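Local atomic coordinates of neuraminidase (Influenza A virus, PDB entry 4K3Y), a protein that is a neuraminidase-like surface protein of a bat influenza A virus, with a beta-propeller ectodomain whose precise role is uncertain. Residues G140-Q145 against T158-G163. Sequence-based numbering, arbitrary orientation.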
loop_
_atom_site.group_PDB
_atom_site.type_symbol
_atom_site.label_atom_id
_atom_site.label_comp_id
_atom_site.label_asym_id
_atom_site.label_seq_id
_atom_site.Cartn_x
_atom_site.Cartn_y
_atom_site.Cartn_z
ATOM N N GLY C 140 38.410 -1.664 -13.405
ATOM C CA GLY C 140 37.279 -1.937 -12.537
ATOM C C GLY C 140 37.714 -2.288 -11.127
ATOM O O GLY C 140 38.912 -2.389 -10.848
ATOM N N PRO C 141 36.739 -2.490 -10.224
ATOM C CA PRO C 141 35.322 -2.447 -10.580
ATOM C C PRO C 141 34.807 -1.002 -10.558
ATOM O O PRO C 141 35.351 -0.157 -9.829
ATOM C CB PRO C 141 34.683 -3.260 -9.454
ATOM C CG PRO C 141 35.516 -2.882 -8.249
ATOM C CD PRO C 141 36.930 -2.641 -8.767
ATOM N N LEU C 142 33.793 -0.722 -11.371
ATOM C CA LEU C 142 33.140 0.589 -11.369
ATOM C C LEU C 142 32.514 0.890 -10.007
ATOM O O LEU C 142 32.082 -0.029 -9.290
ATOM C CB LEU C 142 32.075 0.665 -12.472
ATOM C CG LEU C 142 32.417 1.431 -13.757
ATOM C CD1 LEU C 142 33.923 1.486 -14.031
ATOM C CD2 LEU C 142 31.693 0.833 -14.947
ATOM N N ARG C 143 32.471 2.171 -9.651
ATOM C CA ARG C 143 31.921 2.600 -8.363
ATOM C C ARG C 143 31.017 3.824 -8.492
ATOM O O ARG C 143 31.471 4.896 -8.928
ATOM C CB ARG C 143 33.054 2.968 -7.404
ATOM C CG ARG C 143 33.870 1.814 -6.852
ATOM C CD ARG C 143 35.291 2.291 -6.566
ATOM N NE ARG C 143 36.175 1.852 -7.633
ATOM C CZ ARG C 143 37.247 2.511 -8.054
ATOM N NH1 ARG C 143 37.600 3.660 -7.500
ATOM N NH2 ARG C 143 37.976 2.001 -9.033
ATOM N N THR C 144 29.756 3.688 -8.080
ATOM C CA THR C 144 28.864 4.858 -7.991
ATOM C C THR C 144 29.211 5.758 -6.803
ATOM O O THR C 144 30.053 5.408 -5.970
ATOM C CB THR C 144 27.398 4.448 -7.863
ATOM O OG1 THR C 144 27.117 4.073 -6.506
ATOM C CG2 THR C 144 27.091 3.284 -8.802
ATOM N N GLN C 145 28.548 6.904 -6.703
ATOM C CA GLN C 145 28.892 7.856 -5.655
ATOM C C GLN C 145 28.226 7.517 -4.326
ATOM O O GLN C 145 28.471 8.197 -3.315
ATOM C CB GLN C 145 28.543 9.274 -6.077
ATOM C CG GLN C 145 27.222 9.375 -6.800
ATOM C CD GLN C 145 26.929 10.785 -7.281
ATOM O OE1 GLN C 145 26.258 10.985 -8.301
ATOM N NE2 GLN C 145 27.411 11.772 -6.537
ATOM N N THR C 158 25.900 12.547 -12.552
ATOM C CA THR C 158 26.464 11.627 -11.575
ATOM C C THR C 158 27.944 11.431 -11.870
ATOM O O THR C 158 28.400 11.718 -12.984
ATOM C CB THR C 158 25.736 10.264 -11.569
ATOM O OG1 THR C 158 26.260 9.439 -10.517
ATOM C CG2 THR C 158 25.899 9.547 -12.908
ATOM N N ILE C 159 28.692 10.959 -10.871
ATOM C CA ILE C 159 30.121 10.717 -11.034
ATOM C C ILE C 159 30.435 9.243 -10.789
ATOM O O ILE C 159 29.926 8.656 -9.841
ATOM C CB ILE C 159 30.942 11.631 -10.107
ATOM C CG1 ILE C 159 30.608 13.095 -10.406
ATOM C CG2 ILE C 159 32.440 11.375 -10.293
ATOM C CD1 ILE C 159 30.928 14.080 -9.293
ATOM N N ILE C 160 31.251 8.645 -11.656
ATOM C CA ILE C 160 31.601 7.228 -11.531
ATOM C C ILE C 160 33.108 7.016 -11.475
ATOM O O ILE C 160 33.863 7.647 -12.215
ATOM C CB ILE C 160 30.995 6.395 -12.671
ATOM C CG1 ILE C 160 29.467 6.512 -12.632
ATOM C CG2 ILE C 160 31.433 4.926 -12.590
ATOM C CD1 ILE C 160 28.771 5.654 -13.646
ATOM N N ALA C 161 33.534 6.120 -10.589
ATOM C CA ALA C 161 34.951 5.863 -10.370
ATOM C C ALA C 161 35.410 4.551 -11.008
ATOM O O ALA C 161 34.700 3.541 -10.962
ATOM C CB ALA C 161 35.254 5.858 -8.882
ATOM N N ASP C 162 36.605 4.585 -11.594
ATOM C CA ASP C 162 37.270 3.394 -12.108
ATOM C C ASP C 162 38.675 3.319 -11.501
ATOM O O ASP C 162 39.053 4.168 -10.680
ATOM C CB ASP C 162 37.357 3.447 -13.635
ATOM C CG ASP C 162 37.430 2.067 -14.272
ATOM O OD1 ASP C 162 37.799 1.089 -13.579
ATOM O OD2 ASP C 162 37.122 1.965 -15.479
ATOM N N GLY C 163 39.442 2.303 -11.898
ATOM C CA GLY C 163 40.765 2.080 -11.342
ATOM C C GLY C 163 40.781 0.891 -10.401
ATOM O O GLY C 163 39.756 0.532 -9.826
#
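Thr-158 meets Gln-145 through a single polar pair: its OG1, anti to the backbone N (chi1 -175°), donates to Gln-145 OE1 at 2.7 Å, coming in tilted from the plane of the amide. The other end of that amide, NE2, is taken by Pro-197 O, so both ends are held and the flip of the group is fixed. Ile-160 turns CG2 to Leu-142 CG, 3.8 Å away, the two side chains crossing obliquely. Next, Ala-161 and Arg-143 exchange two backbone hydrogen bonds, Ala-161 N to Arg-143 O and Arg-143 N to Ala-161 O, each 2.9 Å. Ala-161 CB lies over one face of the guanidinium, 3.5 Å from Arg-143 NH1; the bent arginine chain gives NE to Pro-141 O, while NH1 forms a salt bridge with Glu-195. Asp-162 OD1 receives Gly-140 N at 2.8 Å on its syn lone pair and Gly-163 N from the anti side, tilted out of the carboxylate plane, and OD2 takes Asn-138 N, an array that probably stabilises the carboxylate's negative charge. A lone antiparallel bridge, formed by Arg-143 and Ala-161, thus lays the linker between two successive four-stranded blades against strand 155-162 of the second, as in the neuraminidase beta-propeller.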